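Local structure of nicotinate-nucleotide pyrophosphorylase (Francisella tularensis subsp. tularensis, 3TQV) at residues B[17-22]-B[61-66]; B[22-27]-B[68-73]; B[78-83]-B[93-98]; B[54-59]-B[279-284]. The protein probably catalyses the formation of nicotinate mononucleotide from quinolinate and 5-phosphoribosyl 1-diphosphate, with release of carbon dioxide and diphosphate, in NAD(+) biosynthesis. All coordinates share one frame; numbering follows the deposited sequence.

Contact 1: residues B[17-22]-B[61-66]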
loop_
_atom_site.group_PDB
_atom_site.type_symbol
_atom_site.label_atom_id
_atom_site.label_comp_id
_atom_site.label_asym_id
_atom_site.label_seq_id
_atom_site.Cartn_x
_atom_site.Cartn_y
_atom_site.Cartn_z
ATOM N N ASP B 17 11.958 -16.704 2.055
ATOM C CA ASP B 17 12.744 -15.986 1.057
ATOM C C ASP B 17 12.078 -14.679 0.623
ATOM O O ASP B 17 12.764 -13.703 0.333
ATOM C CB ASP B 17 13.120 -16.878 -0.144
ATOM C CG ASP B 17 11.911 -17.522 -0.828
ATOM O OD1 ASP B 17 10.763 -17.240 -0.433
ATOM O OD2 ASP B 17 12.114 -18.317 -1.779
ATOM N N ILE B 18 10.745 -14.662 0.599
ATOM C CA ILE B 18 9.988 -13.453 0.288
ATOM C C ILE B 18 9.982 -12.457 1.465
ATOM O O ILE B 18 10.034 -11.248 1.272
ATOM C CB ILE B 18 8.536 -13.789 -0.099
ATOM C CG1 ILE B 18 8.489 -14.600 -1.387
ATOM C CG2 ILE B 18 7.709 -12.520 -0.264
ATOM C CD1 ILE B 18 8.780 -13.783 -2.628
ATOM N N VAL B 19 9.907 -12.957 2.690
ATOM C CA VAL B 19 10.000 -12.079 3.846
ATOM C C VAL B 19 11.388 -11.444 3.879
ATOM O O VAL B 19 11.534 -10.236 4.080
ATOM C CB VAL B 19 9.721 -12.832 5.163
ATOM C CG1 VAL B 19 10.237 -12.051 6.350
ATOM C CG2 VAL B 19 8.228 -13.117 5.303
ATOM N N THR B 20 12.404 -12.268 3.655
ATOM C CA THR B 20 13.775 -11.805 3.675
ATOM C C THR B 20 14.017 -10.690 2.660
ATOM O O THR B 20 14.499 -9.614 3.014
ATOM C CB THR B 20 14.767 -12.972 3.434
ATOM O OG1 THR B 20 14.702 -13.891 4.533
ATOM C CG2 THR B 20 16.205 -12.452 3.294
ATOM N N ARG B 21 13.678 -10.947 1.401
ATOM C CA ARG B 21 13.982 -10.008 0.325
ATOM C C ARG B 21 13.272 -8.671 0.503
ATOM O O ARG B 21 13.827 -7.613 0.219
ATOM C CB ARG B 21 13.604 -10.603 -1.025
ATOM C CG ARG B 21 13.959 -9.722 -2.183
ATOM C CD ARG B 21 12.837 -9.726 -3.183
ATOM N NE ARG B 21 12.590 -11.067 -3.699
ATOM C CZ ARG B 21 11.445 -11.448 -4.261
ATOM N NH1 ARG B 21 10.434 -10.594 -4.359
ATOM N NH2 ARG B 21 11.304 -12.689 -4.705
ATOM N N LEU B 22 12.031 -8.737 0.963
ATOM C CA LEU B 22 11.242 -7.550 1.219
ATOM C C LEU B 22 11.819 -6.707 2.366
ATOM O O LEU B 22 11.762 -5.482 2.343
ATOM C CB LEU B 22 9.804 -7.956 1.529
ATOM C CG LEU B 22 8.823 -7.879 0.362
ATOM C CD1 LEU B 22 7.492 -8.518 0.729
ATOM C CD2 LEU B 22 8.634 -6.429 -0.073
ATOM N N GLN B 61 4.513 -10.169 12.474
ATOM C CA GLN B 61 5.538 -10.847 13.279
ATOM C C GLN B 61 6.780 -11.257 12.485
ATOM O O GLN B 61 7.887 -10.797 12.785
ATOM C CB GLN B 61 4.957 -12.073 13.981
ATOM C CG GLN B 61 4.349 -11.759 15.345
ATOM C CD GLN B 61 3.879 -13.004 16.088
ATOM O OE1 GLN B 61 4.338 -13.287 17.193
ATOM N NE2 GLN B 61 2.957 -13.739 15.487
ATOM N N ASP B 62 6.585 -12.111 11.480
ATOM C CA ASP B 62 7.681 -12.599 10.632
ATOM C C ASP B 62 8.593 -11.518 10.064
ATOM O O ASP B 62 9.811 -11.672 10.064
ATOM C CB ASP B 62 7.147 -13.427 9.462
ATOM C CG ASP B 62 6.538 -14.715 9.903
ATOM O OD1 ASP B 62 6.874 -15.165 11.016
ATOM O OD2 ASP B 62 5.727 -15.279 9.140
ATOM N N PHE B 63 8.005 -10.445 9.546
ATOM C CA PHE B 63 8.800 -9.334 9.020
ATOM C C PHE B 63 9.600 -8.625 10.109
ATOM O O PHE B 63 10.821 -8.507 10.020
ATOM C CB PHE B 63 7.914 -8.336 8.253
ATOM C CG PHE B 63 7.277 -8.923 7.020
ATOM C CD1 PHE B 63 7.914 -8.844 5.796
ATOM C CD2 PHE B 63 6.056 -9.578 7.095
ATOM C CE1 PHE B 63 7.351 -9.390 4.659
ATOM C CE2 PHE B 63 5.480 -10.120 5.957
ATOM C CZ PHE B 63 6.137 -10.023 4.734
ATOM N N ALA B 64 8.904 -8.148 11.131
ATOM C CA ALA B 64 9.562 -7.514 12.267
ATOM C C ALA B 64 10.727 -8.375 12.727
ATOM O O ALA B 64 11.850 -7.900 12.840
ATOM C CB ALA B 64 8.588 -7.324 13.383
ATOM N N ASN B 65 10.450 -9.652 12.979
ATOM C CA ASN B 65 11.487 -10.612 13.323
ATOM C C ASN B 65 12.650 -10.571 12.335
ATOM O O ASN B 65 13.821 -10.639 12.728
ATOM C CB ASN B 65 10.908 -12.031 13.365
ATOM C CG ASN B 65 10.063 -12.299 14.615
ATOM O OD1 ASN B 65 10.068 -11.522 15.571
ATOM N ND2 ASN B 65 9.343 -13.415 14.609
ATOM N N GLU B 66 12.326 -10.468 11.048
ATOM C CA GLU B 66 13.348 -10.553 10.026
ATOM C C GLU B 66 14.170 -9.276 9.981
ATOM O O GLU B 66 15.380 -9.322 9.736
ATOM C CB GLU B 66 12.738 -10.905 8.667
ATOM C CG GLU B 66 13.745 -11.074 7.522
ATOM C CD GLU B 66 14.919 -11.971 7.885
ATOM O OE1 GLU B 66 14.817 -12.739 8.875
ATOM O OE2 GLU B 66 15.949 -11.907 7.178
#

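Contact 2: residues B[22-27]-B[68-73]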
loop_
_atom_site.group_PDB
_atom_site.type_symbol
_atom_site.label_atom_id
_atom_site.label_comp_id
_atom_site.label_asym_id
_atom_site.label_seq_id
_atom_site.Cartn_x
_atom_site.Cartn_y
_atom_site.Cartn_z
ATOM N N LEU B 22 12.031 -8.737 0.963
ATOM C CA LEU B 22 11.242 -7.550 1.219
ATOM C C LEU B 22 11.819 -6.707 2.366
ATOM O O LEU B 22 11.762 -5.482 2.343
ATOM C CB LEU B 22 9.804 -7.956 1.529
ATOM C CG LEU B 22 8.823 -7.879 0.362
ATOM C CD1 LEU B 22 7.492 -8.518 0.729
ATOM C CD2 LEU B 22 8.634 -6.429 -0.073
ATOM N N VAL B 23 12.366 -7.372 3.376
ATOM C CA VAL B 23 12.965 -6.672 4.498
ATOM C C VAL B 23 14.261 -6.025 4.043
ATOM O O VAL B 23 14.431 -4.821 4.158
ATOM C CB VAL B 23 13.190 -7.623 5.701
ATOM C CG1 VAL B 23 14.130 -7.000 6.730
ATOM C CG2 VAL B 23 11.852 -7.983 6.332
ATOM N N ARG B 24 15.160 -6.841 3.515
ATOM C CA ARG B 24 16.410 -6.390 2.905
ATOM C C ARG B 24 16.272 -5.084 2.091
ATOM O O ARG B 24 16.891 -4.069 2.414
ATOM C CB ARG B 24 16.947 -7.515 2.022
ATOM C CG ARG B 24 18.197 -7.181 1.240
ATOM C CD ARG B 24 19.413 -7.712 1.946
ATOM N NE ARG B 24 19.278 -9.129 2.280
ATOM C CZ ARG B 24 19.876 -9.710 3.320
ATOM N NH1 ARG B 24 20.648 -8.994 4.135
ATOM N NH2 ARG B 24 19.698 -11.010 3.551
ATOM N N GLU B 25 15.468 -5.124 1.033
ATOM C CA GLU B 25 15.204 -3.955 0.200
ATOM C C GLU B 25 14.621 -2.749 0.983
ATOM O O GLU B 25 14.909 -1.596 0.667
ATOM C CB GLU B 25 14.286 -4.343 -0.965
ATOM C CG GLU B 25 14.966 -5.162 -2.046
ATOM C CD GLU B 25 13.969 -5.903 -2.939
ATOM O OE1 GLU B 25 12.757 -5.596 -2.863
ATOM O OE2 GLU B 25 14.393 -6.807 -3.704
ATOM N N SER B 26 13.804 -3.031 1.997
ATOM C CA SER B 26 13.243 -2.006 2.890
ATOM C C SER B 26 14.290 -1.314 3.736
ATOM O O SER B 26 14.182 -0.136 4.025
ATOM C CB SER B 26 12.248 -2.643 3.852
ATOM O OG SER B 26 10.926 -2.370 3.454
ATOM N N LEU B 27 15.275 -2.075 4.182
ATOM C CA LEU B 27 16.295 -1.561 5.075
ATOM C C LEU B 27 17.232 -0.684 4.277
ATOM O O LEU B 27 17.634 0.391 4.719
ATOM C CB LEU B 27 17.076 -2.721 5.711
ATOM C CG LEU B 27 16.352 -3.600 6.729
ATOM C CD1 LEU B 27 17.271 -4.695 7.222
ATOM C CD2 LEU B 27 15.859 -2.759 7.898
ATOM N N ILE B 68 14.802 -7.358 12.734
ATOM C CA ILE B 68 15.729 -7.580 13.851
ATOM C C ILE B 68 16.915 -8.436 13.411
ATOM O O ILE B 68 18.079 -8.034 13.523
ATOM C CB ILE B 68 15.046 -8.293 15.043
ATOM C CG1 ILE B 68 14.095 -7.345 15.748
ATOM C CG2 ILE B 68 16.074 -8.801 16.042
ATOM C CD1 ILE B 68 14.430 -5.894 15.501
ATOM N N ASN B 69 16.588 -9.620 12.905
ATOM C CA ASN B 69 17.555 -10.612 12.468
ATOM C C ASN B 69 18.615 -10.061 11.527
ATOM O O ASN B 69 19.804 -10.394 11.650
ATOM C CB ASN B 69 16.817 -11.753 11.772
ATOM C CG ASN B 69 17.721 -12.919 11.465
ATOM O OD1 ASN B 69 17.800 -13.387 10.325
ATOM N ND2 ASN B 69 18.424 -13.392 12.487
ATOM N N GLN B 70 18.178 -9.231 10.582
ATOM C CA GLN B 70 19.083 -8.656 9.593
ATOM C C GLN B 70 19.930 -7.500 10.131
ATOM O O GLN B 70 21.053 -7.291 9.682
ATOM C CB GLN B 70 18.322 -8.240 8.337
ATOM C CG GLN B 70 17.971 -9.398 7.410
ATOM C CD GLN B 70 17.187 -8.956 6.169
ATOM O OE1 GLN B 70 16.289 -9.667 5.689
ATOM N NE2 GLN B 70 17.528 -7.783 5.646
ATOM N N LEU B 71 19.406 -6.757 11.097
ATOM C CA LEU B 71 20.152 -5.626 11.645
ATOM C C LEU B 71 21.118 -5.981 12.779
ATOM O O LEU B 71 22.254 -5.522 12.806
ATOM C CB LEU B 71 19.198 -4.541 12.131
ATOM C CG LEU B 71 18.635 -3.611 11.069
ATOM C CD1 LEU B 71 17.900 -2.452 11.728
ATOM C CD2 LEU B 71 19.757 -3.106 10.195
ATOM N N ASP B 72 20.648 -6.785 13.720
ATOM C CA ASP B 72 21.379 -7.038 14.939
ATOM C C ASP B 72 20.722 -8.230 15.640
ATOM O O ASP B 72 19.755 -8.068 16.379
ATOM C CB ASP B 72 21.331 -5.789 15.834
ATOM C CG ASP B 72 22.192 -5.926 17.086
ATOM O OD1 ASP B 72 22.574 -7.069 17.427
ATOM O OD2 ASP B 72 22.493 -4.898 17.728
ATOM N N LYS B 73 21.241 -9.430 15.403
ATOM C CA LYS B 73 20.681 -10.628 16.023
ATOM C C LYS B 73 20.679 -10.536 17.556
ATOM O O LYS B 73 20.007 -11.315 18.229
ATOM C CB LYS B 73 21.435 -11.881 15.561
ATOM C CG LYS B 73 21.548 -12.036 14.057
ATOM C CD LYS B 73 21.834 -13.480 13.673
ATOM C CE LYS B 73 22.166 -13.620 12.188
ATOM N NZ LYS B 73 21.101 -13.060 11.281
#

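Contact 3: residues B[78-83]-B[93-98]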
loop_
_atom_site.group_PDB
_atom_site.type_symbol
_atom_site.label_atom_id
_atom_site.label_comp_id
_atom_site.label_asym_id
_atom_site.label_seq_id
_atom_site.Cartn_x
_atom_site.Cartn_y
_atom_site.Cartn_z
ATOM N N THR B 78 10.211 -10.193 22.522
ATOM C CA THR B 78 9.156 -11.007 23.095
ATOM C C THR B 78 7.807 -10.509 22.631
ATOM O O THR B 78 7.465 -9.343 22.805
ATOM C CB THR B 78 9.181 -10.990 24.615
ATOM O OG1 THR B 78 10.505 -11.281 25.058
ATOM C CG2 THR B 78 8.210 -12.034 25.168
ATOM N N TRP B 79 7.046 -11.420 22.042
ATOM C CA TRP B 79 5.733 -11.109 21.520
ATOM C C TRP B 79 4.622 -11.358 22.546
ATOM O O TRP B 79 4.486 -12.456 23.100
ATOM C CB TRP B 79 5.494 -11.921 20.251
ATOM C CG TRP B 79 6.353 -11.478 19.096
ATOM C CD1 TRP B 79 7.556 -12.001 18.708
ATOM C CD2 TRP B 79 6.066 -10.412 18.179
ATOM N NE1 TRP B 79 8.031 -11.333 17.608
ATOM C CE2 TRP B 79 7.137 -10.352 17.263
ATOM C CE3 TRP B 79 5.005 -9.508 18.043
ATOM C CZ2 TRP B 79 7.179 -9.418 16.227
ATOM C CZ3 TRP B 79 5.051 -8.584 17.012
ATOM C CH2 TRP B 79 6.130 -8.546 16.120
ATOM N N LEU B 80 3.829 -10.327 22.795
ATOM C CA LEU B 80 2.703 -10.443 23.714
ATOM C C LEU B 80 1.431 -10.829 22.973
ATOM O O LEU B 80 0.481 -11.307 23.566
ATOM C CB LEU B 80 2.496 -9.140 24.501
ATOM C CG LEU B 80 3.489 -8.888 25.639
ATOM C CD1 LEU B 80 4.807 -8.290 25.145
ATOM C CD2 LEU B 80 2.855 -7.957 26.644
ATOM N N TYR B 81 1.421 -10.579 21.671
ATOM C CA TYR B 81 0.357 -11.030 20.801
ATOM C C TYR B 81 0.990 -11.665 19.579
ATOM O O TYR B 81 2.105 -11.314 19.210
ATOM C CB TYR B 81 -0.517 -9.856 20.376
ATOM C CG TYR B 81 -1.370 -9.322 21.486
ATOM C CD1 TYR B 81 -2.677 -9.766 21.654
ATOM C CD2 TYR B 81 -0.868 -8.381 22.377
ATOM C CE1 TYR B 81 -3.472 -9.286 22.680
ATOM C CE2 TYR B 81 -1.651 -7.891 23.414
ATOM C CZ TYR B 81 -2.957 -8.351 23.566
ATOM O OH TYR B 81 -3.745 -7.876 24.597
ATOM N N SER B 82 0.286 -12.607 18.964
ATOM C CA SER B 82 0.755 -13.235 17.739
ATOM C C SER B 82 -0.112 -12.832 16.545
ATOM O O SER B 82 -1.225 -12.310 16.708
ATOM C CB SER B 82 0.776 -14.758 17.892
ATOM O OG SER B 82 -0.442 -15.249 18.446
ATOM N N ASP B 83 0.410 -13.072 15.345
ATOM C CA ASP B 83 -0.309 -12.778 14.116
ATOM C C ASP B 83 -1.668 -13.453 14.074
ATOM O O ASP B 83 -1.766 -14.665 14.242
ATOM C CB ASP B 83 0.498 -13.242 12.911
ATOM C CG ASP B 83 1.481 -12.201 12.431
ATOM O OD1 ASP B 83 1.823 -11.282 13.209
ATOM O OD2 ASP B 83 1.912 -12.306 11.269
ATOM N N ILE B 93 2.271 -4.922 21.998
ATOM C CA ILE B 93 2.336 -6.112 21.154
ATOM C C ILE B 93 3.653 -6.876 21.289
ATOM O O ILE B 93 3.674 -8.112 21.236
ATOM C CB ILE B 93 2.002 -5.812 19.680
ATOM C CG1 ILE B 93 2.831 -4.640 19.161
ATOM C CG2 ILE B 93 0.524 -5.478 19.539
ATOM C CD1 ILE B 93 2.280 -4.029 17.898
ATOM N N PHE B 94 4.751 -6.159 21.483
ATOM C CA PHE B 94 6.012 -6.847 21.699
ATOM C C PHE B 94 6.935 -6.005 22.538
ATOM O O PHE B 94 6.690 -4.825 22.726
ATOM C CB PHE B 94 6.679 -7.250 20.372
ATOM C CG PHE B 94 7.143 -6.080 19.532
ATOM C CD1 PHE B 94 8.398 -5.510 19.741
ATOM C CD2 PHE B 94 6.332 -5.563 18.537
ATOM C CE1 PHE B 94 8.833 -4.433 18.978
ATOM C CE2 PHE B 94 6.747 -4.492 17.772
ATOM C CZ PHE B 94 8.003 -3.917 17.987
ATOM N N GLU B 95 7.979 -6.626 23.069
ATOM C CA GLU B 95 8.972 -5.911 23.859
ATOM C C GLU B 95 10.353 -6.170 23.310
ATOM O O GLU B 95 10.640 -7.236 22.754
ATOM C CB GLU B 95 8.901 -6.309 25.328
ATOM C CG GLU B 95 7.699 -5.720 26.041
ATOM C CD GLU B 95 7.468 -6.331 27.411
ATOM O OE1 GLU B 95 7.975 -7.449 27.658
ATOM O OE2 GLU B 95 6.777 -5.687 28.236
ATOM N N LEU B 96 11.203 -5.166 23.442
ATOM C CA LEU B 96 12.549 -5.260 22.919
ATOM C C LEU B 96 13.543 -5.059 24.049
ATOM O O LEU B 96 13.310 -4.279 24.981
ATOM C CB LEU B 96 12.785 -4.227 21.804
ATOM C CG LEU B 96 12.013 -4.270 20.470
ATOM C CD1 LEU B 96 12.448 -3.115 19.581
ATOM C CD2 LEU B 96 12.190 -5.584 19.708
ATOM N N LYS B 97 14.636 -5.800 23.965
ATOM C CA LYS B 97 15.793 -5.562 24.801
ATOM C C LYS B 97 17.013 -5.606 23.885
ATOM O O LYS B 97 17.224 -6.585 23.150
ATOM C CB LYS B 97 15.873 -6.617 25.899
ATOM C CG LYS B 97 17.204 -6.702 26.611
ATOM C CD LYS B 97 17.171 -6.021 27.969
ATOM C CE LYS B 97 18.199 -6.639 28.929
ATOM N NZ LYS B 97 17.679 -7.865 29.622
ATOM N N GLY B 98 17.797 -4.532 23.879
ATOM C CA GLY B 98 18.987 -4.545 23.058
ATOM C C GLY B 98 19.660 -3.215 22.912
ATOM O O GLY B 98 19.465 -2.331 23.734
#

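Contact 4: residues B[54-59]-B[279-284]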
loop_
_atom_site.group_PDB
_atom_site.type_symbol
_atom_site.label_atom_id
_atom_site.label_comp_id
_atom_site.label_asym_id
_atom_site.label_seq_id
_atom_site.Cartn_x
_atom_site.Cartn_y
_atom_site.Cartn_z
ATOM N N GLU B 54 -4.944 1.781 18.767
ATOM C CA GLU B 54 -6.292 1.433 18.341
ATOM C C GLU B 54 -6.450 -0.062 18.218
ATOM O O GLU B 54 -5.477 -0.775 18.067
ATOM C CB GLU B 54 -6.620 2.114 17.013
ATOM C CG GLU B 54 -5.498 2.007 15.989
ATOM C CD GLU B 54 -5.889 2.513 14.611
ATOM O OE1 GLU B 54 -5.119 3.335 14.050
ATOM O OE2 GLU B 54 -6.953 2.077 14.092
ATOM N N GLU B 55 -7.680 -0.542 18.310
ATOM C CA GLU B 55 -7.937 -1.976 18.205
ATOM C C GLU B 55 -7.519 -2.447 16.825
ATOM O O GLU B 55 -7.653 -1.712 15.840
ATOM C CB GLU B 55 -9.415 -2.269 18.444
ATOM C CG GLU B 55 -9.786 -3.740 18.581
ATOM C CD GLU B 55 -11.261 -3.910 18.926
ATOM O OE1 GLU B 55 -12.022 -4.430 18.085
ATOM O OE2 GLU B 55 -11.652 -3.502 20.040
HETATM N N MSE B 56 -7.010 -3.672 16.743
HETATM C CA MSE B 56 -6.404 -4.115 15.503
HETATM C C MSE B 56 -6.208 -5.611 15.458
HETATM O O MSE B 56 -6.129 -6.261 16.492
HETATM C CB MSE B 56 -5.056 -3.428 15.332
HETATM C CG MSE B 56 -4.088 -3.726 16.457
HETATM SE SE MSE B 56 -2.551 -4.772 15.864
HETATM C CE MSE B 56 -1.479 -3.372 15.049
ATOM N N ILE B 57 -6.141 -6.144 14.237
ATOM C CA ILE B 57 -5.718 -7.523 13.996
ATOM C C ILE B 57 -4.252 -7.516 13.606
ATOM O O ILE B 57 -3.888 -7.028 12.539
ATOM C CB ILE B 57 -6.528 -8.199 12.878
ATOM C CG1 ILE B 57 -8.030 -8.162 13.188
ATOM C CG2 ILE B 57 -6.070 -9.637 12.699
ATOM C CD1 ILE B 57 -8.427 -8.942 14.453
ATOM N N LEU B 58 -3.413 -8.043 14.486
ATOM C CA LEU B 58 -1.981 -8.091 14.259
ATOM C C LEU B 58 -1.594 -8.964 13.080
ATOM O O LEU B 58 -2.123 -10.067 12.884
ATOM C CB LEU B 58 -1.264 -8.588 15.514
ATOM C CG LEU B 58 0.240 -8.920 15.430
ATOM C CD1 LEU B 58 1.044 -7.748 14.847
ATOM C CD2 LEU B 58 0.778 -9.316 16.811
ATOM N N CYS B 59 -0.653 -8.447 12.302
ATOM C CA CYS B 59 -0.030 -9.165 11.201
ATOM C C CYS B 59 1.342 -8.529 10.939
ATOM O O CYS B 59 1.476 -7.304 10.872
ATOM C CB CYS B 59 -0.924 -9.119 9.965
ATOM S SG CYS B 59 -0.363 -10.164 8.606
ATOM N N ILE B 279 -2.625 0.934 10.656
ATOM C CA ILE B 279 -2.823 0.974 12.087
ATOM C C ILE B 279 -1.811 1.908 12.723
ATOM O O ILE B 279 -0.630 1.899 12.362
ATOM C CB ILE B 279 -2.645 -0.423 12.711
ATOM C CG1 ILE B 279 -3.706 -1.387 12.157
ATOM C CG2 ILE B 279 -2.673 -0.332 14.227
ATOM C CD1 ILE B 279 -5.109 -0.761 11.973
ATOM N N ASP B 280 -2.280 2.703 13.679
ATOM C CA ASP B 280 -1.416 3.626 14.395
ATOM C C ASP B 280 -0.628 2.936 15.519
ATOM O O ASP B 280 -1.192 2.362 16.481
ATOM C CB ASP B 280 -2.233 4.802 14.930
ATOM C CG ASP B 280 -1.378 5.863 15.558
ATOM O OD1 ASP B 280 -0.179 5.961 15.219
ATOM O OD2 ASP B 280 -1.913 6.609 16.394
ATOM N N LEU B 281 0.690 2.996 15.379
ATOM C CA LEU B 281 1.598 2.287 16.253
ATOM C C LEU B 281 2.538 3.284 16.859
ATOM O O LEU B 281 2.592 4.422 16.422
ATOM C CB LEU B 281 2.411 1.271 15.452
ATOM C CG LEU B 281 1.582 0.190 14.777
ATOM C CD1 LEU B 281 2.490 -0.866 14.172
ATOM C CD2 LEU B 281 0.621 -0.415 15.789
ATOM N N SER B 282 3.282 2.856 17.866
ATOM C CA SER B 282 4.331 3.679 18.434
ATOM C C SER B 282 5.377 2.774 19.114
ATOM O O SER B 282 5.032 1.820 19.804
ATOM C CB SER B 282 3.722 4.696 19.403
ATOM O OG SER B 282 4.719 5.495 19.996
ATOM N N LEU B 283 6.657 3.041 18.889
ATOM C CA LEU B 283 7.687 2.340 19.643
ATOM C C LEU B 283 8.155 3.216 20.812
ATOM O O LEU B 283 8.703 4.299 20.612
ATOM C CB LEU B 283 8.872 1.974 18.748
ATOM C CG LEU B 283 9.975 1.136 19.416
ATOM C CD1 LEU B 283 9.497 -0.278 19.615
ATOM C CD2 LEU B 283 11.249 1.138 18.591
ATOM N N GLN B 284 7.918 2.769 22.032
ATOM C CA GLN B 284 8.421 3.508 23.181
ATOM C C GLN B 284 9.787 2.943 23.596
ATOM O O GLN B 284 9.906 1.788 24.027
ATOM C CB GLN B 284 7.403 3.521 24.340
ATOM C CG GLN B 284 6.033 4.110 23.961
ATOM C CD GLN B 284 6.081 5.614 23.688
ATOM O OE1 GLN B 284 6.637 6.380 24.480
ATOM N NE2 GLN B 284 5.496 6.044 22.572
#

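Contact 1: residues B[17-22]-B[61-66]
Val19 and Phe63 form the centre of an apolar helix-helix contact in the helical layer of the N-terminal alpha/beta sandwich, where helix 16-31 meets the first turns of helix 61-71. The segment axes approach to 9.4 Å with a crossing angle of -53°, so the helices share a short patch of side chains. Val19 divides its two methyls between two neighbours. Its CG2 sits over one face of the Phe63 ring in a CH-pi contact, 4.0 Å from the ring centroid and displaced toward the rim, with Phe63 CZ as its nearest ring atom. Its CG1, anti to the backbone N (chi1 162°), turns instead to the aliphatic part of Glu66, reaching Glu66 CB at 3.6 Å. Leu22, one turn further along, brings its CD1 to 4.0 Å from Phe63 CE1, meeting the ring obliquely. Phe63 is also stacked with Phe113 of helix 100-130, so one ring joins three helices. Next to this, Glu66 runs obliquely past Thr20: a bend at chi2 (48°) turns CD out of the extended course, and OE2 comes to 3.5 Å from Thr20 OG1. That hydroxyl finds its hydrogen-bond partner in its own helix, at the carbonyl O of Asn16. Asp62, whose CB lies 4.3 Å from Val19 CG2, has a long, weak ion pair with Lys13. With no hydrogen bond crossing between the segments, the pairing rests on dispersion and the burial of Val19, Leu22 and Phe63, while the partly exposed Asp62 and Glu66 offer Val19 mainly carbon atoms.

Contact 2: residues B[22-27]-B[68-73]
Gln70 reaches over Val23, Arg24 and Leu27, extending the pairing of helices 16-31 and 61-71 in the alpha-helical layer of the N-terminal alpha/beta sandwich. Its side chain, extended beyond CG, carries most of the contact. The first element is the stacking of flat groups: the Gln70 amide lies over one face of the Arg24 guanidinium, with the two planes only 16° apart, while the side chains as wholes cross at about a right angle. Arg24 CZ lies 4.0 Å from Gln70 CD. A bend at chi2 (98°) takes Arg24 CD out of an extended course, and a second bend at chi3 helps bring the guanidinium of this exposed residue over the amide.

Van der Waals contacts involve more buried residues of helix 16-31. Val23 CG1 packs against the amide carbon Gln70 CD at 3.7 Å, and Leu27 CD1 rests 3.9 Å from Gln70 CB. The same Leu27 methyl also meets Leu71 CD2 at 4.2 Å, a looser apolar touch near the C-terminal end of helix 61-71. Helix 100-130 packs against both leucines, through Thr109 on Leu27 and Ala106 on Leu71. On another side of helix 16-31, Ser26 packs on Pro146 of the second subunit.

The polar element belongs to the end of helix 61-71, where Asp72 departs from helical geometry and hydrogen-bonds Ser102. Lys73 curls back over this last turn, and its NZ donates to the carbonyl O of Asn69 at 3.0 Å, approaching 44° out of the carbonyl plane.

Contact 3: residues B[78-83]-B[93-98]
Thr78 and Glu95 exchange two backbone hydrogen bonds, Thr78 N to Glu95 O at 3.0 Å and Glu95 N to Thr78 O at 2.8 Å, as an antiparallel hydrogen-bonded pair. Beyond the adjacent non-hydrogen-bonded pair, Trp79 with Phe94, the carbonyl O of Ile93 accepts from Leu80 N at 2.7 Å. The same oxygen takes a weak second bond from Tyr81 N at 3.4 Å, so that one carbonyl serves two successive N-H groups just where strand 76-79 ends.

Trp79 and Phe94 lie side by side on one face of the sheet, their side chains pointing the same way. Phe94 CB stands over the six-membered ring of Trp79, 4.0 Å from its centroid, in a CH-pi contact. The two aromatic planes meet obliquely at 52°, with Phe94 CD2 3.6 Å from Trp79 CZ3. Elsewhere Leu80 CD1 meets Glu95 CG at 4.0 Å, while the Glu95 carboxylate forms a salt bridge with Arg92.

Strand 92-97 runs between strands 76-79 and 45-52. Trp79 bears on Ala64 of helix 61-71, and its NE1 is hydrogen-bonded to Asn65 of that helix, which joins sheet to helical layer.

Contact 4: residues B[54-59]-B[279-284]
Ile279, Glu54 and Met56 account for most of the surface buried here, where the chain returning from the C-terminal barrel domain meets the N-terminal domain beside strand 56-57. Met56, a selenomethionine in this crystal, meets both branches of Ile279. The isoleucine CG2 faces the terminal methyl of Met56, with CE at 3.4 Å, and its CG1 lies 4.0 Å from Met56 CB. Met56 is bent at chi2 and chi3, and its CE also reaches Leu281 CD2 at 3.7 Å, crossing that leucine at about a right angle. The methyl therefore touches both isoleucine and leucine, and Met56 packs as well on Ser118 of helix 100-130.

Glu54 supplies the polar half. Its CG stands between the backbone N and the carbonyl carbon (chi1 45°), the chain beyond it is extended, and OE1 accepts a hydrogen bond from Asp280 N at 2.9 Å. The donor comes from above the carboxylate plane, 45° out of it. The other oxygen, OE2, lies 4.0 Å from Ile279 CD1. Asp280 is further tied by a backbone hydrogen bond to Arg53.

The chemistry thus combines a buried apolar cluster with one directional bond from backbone to side chain. Because Asp280 OD2 lies 5.1 Å from Glu54 OE1, the like charges may raise the proton affinity of either carboxylate somewhat, an effect the bound N-H could partly offset.

In the fold
From the N terminus, helix 16-31 supplies the first halves of contacts 1 and 2, which share Leu22. Segment 54-59 then opens contact 4 before helix 61-71 completes contacts 1 and 2, so these two cross each other and both cross contact 4. Contact 3 closes a short loop inside the N-terminal domain; the chain then passes through helix 100-130 and the barrel before 279-284 completes contact 4, whose long loop encloses contact 3. Contacts 1 and 2 tie the helical layer together, and contacts 3 and 4 reach the same antiparallel sheet. Contact 3 touches contact 1 through helix 61-71, and contact 4 where Tyr81, Ser82 and Asp83 pack on Leu58 and Cys59.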